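Local coordinates for protein ditrans,polycis-undecaprenyl-diphosphate synthase ((2E,6E)-farnesyl-diphosphate specific) (Acinetobacter baumannii, PDB 6ACS) that probably condenses isopentenyl diphosphate units stepwise onto farnesyl diphosphate, giving the undecaprenyl diphosphate from which the lipid carrier of bacterial cell-wall synthesis is made, at residues 78-89 and 108-119. Numbering follows the deposited sequence. Where two conformers were deposited one is given.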
ATOM      1  N   MET B  78      11.428 -13.604 -21.536  1.00 40.40           N
ATOM      2  CA  MET B  78      11.373 -14.881 -20.832  1.00 44.23           C
ATOM      3  C   MET B  78      12.701 -15.613 -20.920  1.00 40.47           C
ATOM      4  O   MET B  78      13.178 -16.179 -19.930  1.00 40.39           O
ATOM      5  CB  MET B  78      10.268 -15.755 -21.425  1.00 45.58           C
ATOM      6  CG  MET B  78       8.865 -15.233 -21.235  1.00 55.44           C
ATOM      7  SD  MET B  78       8.250 -15.456 -19.566  1.00 61.04           S
ATOM      8  CE  MET B  78       8.757 -13.940 -18.752  1.00 60.70           C
ATOM      9  N   LYS B  79      13.309 -15.626 -22.106  1.00 40.76           N
ATOM     10  CA  LYS B  79      14.611 -16.269 -22.254  1.00 40.99           C
ATOM     11  C   LYS B  79      15.663 -15.570 -21.402  1.00 41.02           C
ATOM     12  O   LYS B  79      16.525 -16.222 -20.796  1.00 41.09           O
ATOM     13  CB  LYS B  79      15.022 -16.280 -23.728  1.00 43.01           C
ATOM     14  CG  LYS B  79      16.328 -17.005 -23.974  1.00 55.50           C
ATOM     15  CD  LYS B  79      16.221 -18.451 -23.496  1.00 66.43           C
ATOM     16  CE  LYS B  79      17.581 -19.026 -23.123  1.00 73.12           C
ATOM     17  NZ  LYS B  79      17.490 -20.473 -22.763  1.00 75.74           N
ATOM     18  N   LEU B  80      15.608 -14.240 -21.344  1.00 41.01           N
ATOM     19  CA  LEU B  80      16.567 -13.510 -20.525  1.00 43.58           C
ATOM     20  C   LEU B  80      16.397 -13.872 -19.059  1.00 41.26           C
ATOM     21  O   LEU B  80      17.380 -14.087 -18.344  1.00 40.91           O
ATOM     22  CB  LEU B  80      16.397 -12.009 -20.743  1.00 45.38           C
ATOM     23  CG  LEU B  80      17.496 -11.106 -20.200  1.00 46.85           C
ATOM     24  CD1 LEU B  80      18.859 -11.533 -20.736  1.00 41.54           C
ATOM     25  CD2 LEU B  80      17.190  -9.665 -20.587  1.00 49.87           C
ATOM     26  N   LEU B  81      15.147 -13.955 -18.603  1.00 41.39           N
ATOM     27  CA  LEU B  81      14.879 -14.357 -17.227  1.00 40.31           C
ATOM     28  C   LEU B  81      15.417 -15.755 -16.947  1.00 40.36           C
ATOM     29  O   LEU B  81      16.063 -15.986 -15.917  1.00 40.70           O
ATOM     30  CB  LEU B  81      13.371 -14.292 -16.958  1.00 40.01           C
ATOM     31  CG  LEU B  81      12.882 -14.747 -15.589  1.00 42.14           C
ATOM     32  CD1 LEU B  81      13.492 -13.872 -14.502  1.00 43.28           C
ATOM     33  CD2 LEU B  81      11.355 -14.685 -15.536  1.00 40.04           C
ATOM     34  N   GLU B  82      15.183 -16.695 -17.865  1.00 40.43           N
ATOM     35  CA  GLU B  82      15.676 -18.060 -17.666  1.00 44.60           C
ATOM     36  C   GLU B  82      17.199 -18.090 -17.571  1.00 43.02           C
ATOM     37  O   GLU B  82      17.774 -18.743 -16.683  1.00 42.30           O
ATOM     38  CB  GLU B  82      15.192 -18.964 -18.800  1.00 45.87           C
ATOM     39  CG  GLU B  82      13.689 -19.173 -18.833  1.00 53.00           C
ATOM     40  CD  GLU B  82      13.224 -19.874 -20.099  1.00 59.49           C
ATOM     41  OE1 GLU B  82      14.032 -19.999 -21.041  1.00 60.48           O
ATOM     42  OE2 GLU B  82      12.051 -20.301 -20.149  1.00 61.92           O
ATOM     43  N   GLU B  83      17.874 -17.391 -18.486  1.00 43.84           N
ATOM     44  CA  GLU B  83      19.333 -17.366 -18.463  1.00 47.86           C
ATOM     45  C   GLU B  83      19.847 -16.709 -17.190  1.00 45.15           C
ATOM     46  O   GLU B  83      20.875 -17.118 -16.637  1.00 43.97           O
ATOM     47  CB  GLU B  83      19.864 -16.636 -19.696  1.00 56.14           C
ATOM     48  CG  GLU B  83      21.244 -17.080 -20.124  1.00 68.33           C
ATOM     49  CD  GLU B  83      21.221 -17.801 -21.454  1.00 77.47           C
ATOM     50  OE1 GLU B  83      20.379 -17.446 -22.310  1.00 78.99           O
ATOM     51  OE2 GLU B  83      22.040 -18.728 -21.642  1.00 82.20           O
ATOM     52  N   THR B  84      19.141 -15.686 -16.708  1.00 43.15           N
ATOM     53  CA  THR B  84      19.567 -15.002 -15.493  1.00 48.50           C
ATOM     54  C   THR B  84      19.396 -15.891 -14.264  1.00 51.77           C
ATOM     55  O   THR B  84      20.257 -15.903 -13.373  1.00 48.56           O
ATOM     56  CB  THR B  84      18.795 -13.692 -15.353  1.00 54.76           C
ATOM     57  OG1 THR B  84      18.985 -12.905 -16.544  1.00 52.19           O
ATOM     58  CG2 THR B  84      19.270 -12.911 -14.133  1.00 55.82           C
ATOM     59  N   ILE B  85      18.294 -16.639 -14.191  1.00 40.63           N
ATOM     60  CA  ILE B  85      18.129 -17.593 -13.095  1.00 40.49           C
ATOM     61  C   ILE B  85      19.273 -18.603 -13.109  1.00 44.02           C
ATOM     62  O   ILE B  85      19.873 -18.916 -12.063  1.00 47.17           O
ATOM     63  CB  ILE B  85      16.756 -18.287 -13.186  1.00 44.01           C
ATOM     64  CG1 ILE B  85      15.626 -17.264 -13.009  1.00 39.95           C
ATOM     65  CG2 ILE B  85      16.648 -19.394 -12.152  1.00 40.45           C
ATOM     66  CD1 ILE B  85      14.262 -17.826 -13.287  1.00 44.60           C
ATOM     67  N   HIS B  86      19.584 -19.133 -14.301  1.00 46.39           N
ATOM     68  CA  HIS B  86      20.700 -20.069 -14.432  1.00 54.69           C
ATOM     69  C   HIS B  86      21.993 -19.452 -13.919  1.00 60.77           C
ATOM     70  O   HIS B  86      22.735 -20.079 -13.155  1.00 59.48           O
ATOM     71  CB  HIS B  86      20.881 -20.493 -15.891  1.00 61.34           C
ATOM     72  CG  HIS B  86      19.924 -21.549 -16.347  1.00 70.36           C
ATOM     73  ND1 HIS B  86      19.772 -22.752 -15.692  1.00 73.40           N
ATOM     74  CD2 HIS B  86      19.091 -21.596 -17.414  1.00 72.98           C
ATOM     75  CE1 HIS B  86      18.873 -23.487 -16.324  1.00 73.16           C
ATOM     76  NE2 HIS B  86      18.445 -22.809 -17.374  1.00 73.04           N
ATOM     77  N   GLU B  87      22.261 -18.204 -14.313  1.00 67.54           N
ATOM     78  CA  GLU B  87      23.501 -17.534 -13.927  1.00 76.76           C
ATOM     79  C   GLU B  87      23.556 -17.255 -12.429  1.00 72.48           C
ATOM     80  O   GLU B  87      24.644 -17.234 -11.842  1.00 73.38           O
ATOM     81  CB  GLU B  87      23.639 -16.233 -14.726  1.00 88.09           C
ATOM     82  CG  GLU B  87      24.861 -15.381 -14.406  1.00 99.10           C
ATOM     83  CD  GLU B  87      24.981 -14.162 -15.317  1.00107.30           C
ATOM     84  OE1 GLU B  87      24.183 -14.049 -16.273  1.00109.47           O
ATOM     85  OE2 GLU B  87      25.870 -13.314 -15.076  1.00109.50           O
ATOM     86  N   GLN B  88      22.405 -17.055 -11.792  1.00 66.39           N
ATOM     87  CA  GLN B  88      22.384 -16.674 -10.385  1.00 63.41           C
ATOM     88  C   GLN B  88      22.442 -17.851  -9.416  1.00 54.14           C
ATOM     89  O   GLN B  88      22.891 -17.668  -8.277  1.00 49.73           O
ATOM     90  CB  GLN B  88      21.144 -15.822 -10.090  1.00 69.23           C
ATOM     91  CG  GLN B  88      21.219 -14.418 -10.681  1.00 74.59           C
ATOM     92  CD  GLN B  88      22.313 -13.573 -10.040  1.00 78.82           C
ATOM     93  OE1 GLN B  88      22.611 -13.720  -8.854  1.00 81.04           O
ATOM     94  NE2 GLN B  88      22.924 -12.694 -10.826  1.00 80.10           N
ATOM     95  N   ILE B  89      21.978 -19.042  -9.814  1.00 49.41           N
ATOM     96  CA  ILE B  89      21.976 -20.177  -8.877  1.00 50.19           C
ATOM     97  C   ILE B  89      23.321 -20.364  -8.161  1.00 53.22           C
ATOM     98  O   ILE B  89      23.326 -20.482  -6.924  1.00 48.51           O
ATOM     99  CB  ILE B  89      21.486 -21.449  -9.585  1.00 48.17           C
ATOM    100  CG1 ILE B  89      19.982 -21.344  -9.858  1.00 47.28           C
ATOM    101  CG2 ILE B  89      21.809 -22.680  -8.753  1.00 51.03           C
ATOM    102  CD1 ILE B  89      19.442 -22.403 -10.787  1.00 51.73           C
ATOM    103  N   LEU B 108       2.808 -18.841 -17.612  1.00 46.25           N
ATOM    104  CA  LEU B 108       4.220 -18.817 -17.957  1.00 43.18           C
ATOM    105  C   LEU B 108       4.595 -20.048 -18.780  1.00 44.82           C
ATOM    106  O   LEU B 108       3.968 -21.104 -18.647  1.00 45.77           O
ATOM    107  CB  LEU B 108       5.075 -18.782 -16.701  1.00 42.02           C
ATOM    108  CG  LEU B 108       4.940 -17.564 -15.804  1.00 42.66           C
ATOM    109  CD1 LEU B 108       5.907 -17.706 -14.639  1.00 39.90           C
ATOM    110  CD2 LEU B 108       5.239 -16.312 -16.614  1.00 42.08           C
ATOM    111  N   PRO B 109       5.629 -19.950 -19.619  1.00 44.72           N
ATOM    112  CA  PRO B 109       6.097 -21.147 -20.329  1.00 49.99           C
ATOM    113  C   PRO B 109       6.474 -22.231 -19.331  1.00 50.16           C
ATOM    114  O   PRO B 109       7.041 -21.956 -18.271  1.00 45.37           O
ATOM    115  CB  PRO B 109       7.325 -20.650 -21.107  1.00 49.83           C
ATOM    116  CG  PRO B 109       7.199 -19.157 -21.152  1.00 50.13           C
ATOM    117  CD  PRO B 109       6.458 -18.763 -19.907  1.00 45.07           C
ATOM    118  N   SER B 110       6.157 -23.476 -19.688  1.00 51.79           N
ATOM    119  CA  SER B 110       6.392 -24.587 -18.771  1.00 55.15           C
ATOM    120  C   SER B 110       7.867 -24.724 -18.413  1.00 53.91           C
ATOM    121  O   SER B 110       8.195 -25.116 -17.286  1.00 57.88           O
ATOM    122  CB  SER B 110       5.847 -25.886 -19.367  1.00 57.93           C
ATOM    123  OG  SER B 110       6.377 -26.120 -20.657  1.00 61.10           O
ATOM    124  N   HIS B 111       8.769 -24.409 -19.347  1.00 50.05           N
ATOM    125  CA  HIS B 111      10.196 -24.520 -19.058  1.00 54.81           C
ATOM    126  C   HIS B 111      10.623 -23.501 -18.004  1.00 50.55           C
ATOM    127  O   HIS B 111      11.454 -23.802 -17.136  1.00 47.54           O
ATOM    128  CB  HIS B 111      11.007 -24.341 -20.337  1.00 65.44           C
ATOM    129  CG  HIS B 111      12.458 -24.672 -20.179  1.00 78.42           C
ATOM    130  ND1 HIS B 111      12.919 -25.971 -20.112  1.00 83.32           N
ATOM    131  CD2 HIS B 111      13.550 -23.879 -20.057  1.00 80.37           C
ATOM    132  CE1 HIS B 111      14.232 -25.964 -19.971  1.00 83.70           C
ATOM    133  NE2 HIS B 111      14.639 -24.707 -19.931  1.00 82.01           N
ATOM    134  N   LEU B 112      10.063 -22.290 -18.065  1.00 48.88           N
ATOM    135  CA  LEU B 112      10.349 -21.288 -17.042  1.00 41.21           C
ATOM    136  C   LEU B 112       9.794 -21.707 -15.690  1.00 41.26           C
ATOM    137  O   LEU B 112      10.439 -21.495 -14.657  1.00 43.40           O
ATOM    138  CB  LEU B 112       9.771 -19.932 -17.445  1.00 41.53           C
ATOM    139  CG  LEU B 112       9.882 -18.815 -16.393  1.00 41.67           C
ATOM    140  CD1 LEU B 112      11.323 -18.559 -15.962  1.00 42.94           C
ATOM    141  CD2 LEU B 112       9.234 -17.538 -16.888  1.00 41.01           C
ATOM    142  N   VAL B 113       8.586 -22.278 -15.669  1.00 38.36           N
ATOM    143  CA  VAL B 113       8.008 -22.743 -14.412  1.00 39.93           C
ATOM    144  C   VAL B 113       8.885 -23.824 -13.793  1.00 38.33           C
ATOM    145  O   VAL B 113       9.175 -23.803 -12.588  1.00 38.44           O
ATOM    146  CB  VAL B 113       6.570 -23.243 -14.629  1.00 44.55           C
ATOM    147  CG1 VAL B 113       6.007 -23.777 -13.320  1.00 44.56           C
ATOM    148  CG2 VAL B 113       5.704 -22.126 -15.191  1.00 43.52           C
ATOM    149  N   ALA B 114       9.321 -24.784 -14.613  1.00 40.51           N
ATOM    150  CA  ALA B 114      10.191 -25.844 -14.114  1.00 41.98           C
ATOM    151  C   ALA B 114      11.504 -25.275 -13.595  1.00 41.19           C
ATOM    152  O   ALA B 114      12.017 -25.721 -12.560  1.00 38.26           O
ATOM    153  CB  ALA B 114      10.440 -26.877 -15.217  1.00 44.94           C
ATOM    154  N   LEU B 115      12.055 -24.274 -14.291  1.00 37.01           N
ATOM    155  CA  LEU B 115      13.296 -23.666 -13.837  1.00 37.82           C
ATOM    156  C   LEU B 115      13.106 -22.936 -12.512  1.00 37.18           C
ATOM    157  O   LEU B 115      13.976 -23.002 -11.638  1.00 38.91           O
ATOM    158  CB  LEU B 115      13.823 -22.718 -14.909  1.00 42.49           C
ATOM    159  CG  LEU B 115      15.128 -21.983 -14.605  1.00 50.02           C
ATOM    160  CD1 LEU B 115      16.230 -22.962 -14.204  1.00 53.82           C
ATOM    161  CD2 LEU B 115      15.544 -21.168 -15.810  1.00 50.45           C
ATOM    162  N   MET B 116      11.978 -22.238 -12.347  1.00 35.08           N
ATOM    163  CA  MET B 116      11.670 -21.592 -11.071  1.00 33.17           C
ATOM    164  C   MET B 116      11.567 -22.613  -9.944  1.00 34.65           C
ATOM    165  O   MET B 116      12.098 -22.403  -8.845  1.00 35.14           O
ATOM    166  CB  MET B 116      10.367 -20.803 -11.176  1.00 34.00           C
ATOM    167  CG  MET B 116      10.413 -19.605 -12.097  1.00 39.06           C
ATOM    168  SD  MET B 116       8.774 -18.863 -12.191  1.00 46.97           S
ATOM    169  CE  MET B 116       9.165 -17.272 -12.918  1.00 47.57           C
ATOM    170  N   GLU B 117      10.845 -23.712 -10.187  1.00 37.07           N
ATOM    171  CA  GLU B 117      10.725 -24.746  -9.159  1.00 41.05           C
ATOM    172  C   GLU B 117      12.089 -25.328  -8.802  1.00 41.31           C
ATOM    173  O   GLU B 117      12.403 -25.532  -7.617  1.00 40.40           O
ATOM    174  CB  GLU B 117       9.770 -25.835  -9.639  1.00 43.62           C
ATOM    175  CG  GLU B 117       8.364 -25.317  -9.808  1.00 47.42           C
ATOM    176  CD  GLU B 117       7.472 -26.262 -10.584  1.00 56.46           C
ATOM    177  OE1 GLU B 117       7.995 -27.169 -11.270  1.00 61.18           O
ATOM    178  OE2 GLU B 117       6.241 -26.087 -10.520  1.00 58.02           O
ATOM    179  N   ASP B 118      12.917 -25.581  -9.815  1.00 44.21           N
ATOM    180  CA  ASP B 118      14.251 -26.125  -9.590  1.00 48.81           C
ATOM    181  C   ASP B 118      15.121 -25.153  -8.802  1.00 45.10           C
ATOM    182  O   ASP B 118      15.854 -25.564  -7.899  1.00 46.16           O
ATOM    183  CB  ASP B 118      14.904 -26.467 -10.931  1.00 55.34           C
ATOM    184  CG  ASP B 118      14.173 -27.573 -11.679  0.59 60.05           C
ATOM    185  OD1 ASP B 118      13.362 -28.293 -11.056  0.59 61.70           O
ATOM    186  OD2 ASP B 118      14.417 -27.723 -12.896  0.59 60.86           O
ATOM    187  N   ALA B 119      15.058 -23.858  -9.129  1.00 41.98           N
ATOM    188  CA  ALA B 119      15.857 -22.874  -8.404  1.00 36.81           C
ATOM    189  C   ALA B 119      15.427 -22.784  -6.946  1.00 34.87           C
ATOM    190  O   ALA B 119      16.273 -22.709  -6.034  1.00 37.95           O
ATOM    191  CB  ALA B 119      15.752 -21.503  -9.079  1.00 32.78           C
TER
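Two neighbouring helices of the cis-prenyltransferase fold, 71-95 and 110-123, are packed together here through M78, L81, E82, I85, H86 and I89 on one and L112, L115 and A119 on the other. They run nearly parallel, their segment axes 21° apart and 10.4 Å at closest approach, and no hydrogen bond joins them. L112 is a knob in a hole formed by M78, L81, E82 and I85. Its CD2 branch meets M78 SD at 3.5 Å and also touches L81 CD2, whereas CD1 lies against E82 CG and I85 CD1. The M78 chain, bent at chi2 and chi3, brings its sulfur to P109 CD as well. One turn on, L115 has CG anti to its backbone nitrogen (chi1 180°), which carries both methyls across to the other helix. CD2 touches E82 O and makes a CH-pi contact over one face of the H86 ring, 4.0 Å from the centroid. CD1 is 3.4 Å from H86 CE1. The extended E82 chain reaches the first turn of helix 110-123, where OE2 is 3.5 Å from L112 N and at the edge of the H111 ring, 3.9 Å from CD2. K79, one turn back on the same helix, makes a long salt bridge to OE1 of this carboxylate, whose charge probably suits the positive, N-terminal end of helix 110-123. Farther along, A119 CB packs on I85 CG2 at 3.8 Å and on I89 CD1. Beneath this interface lies strand 97-102, outermost in this chain's sheet and linking the two helices in sequence: I85, M116 and A119 all rest on its F101, and L81 and M116 touch V135 just after strand 129-134.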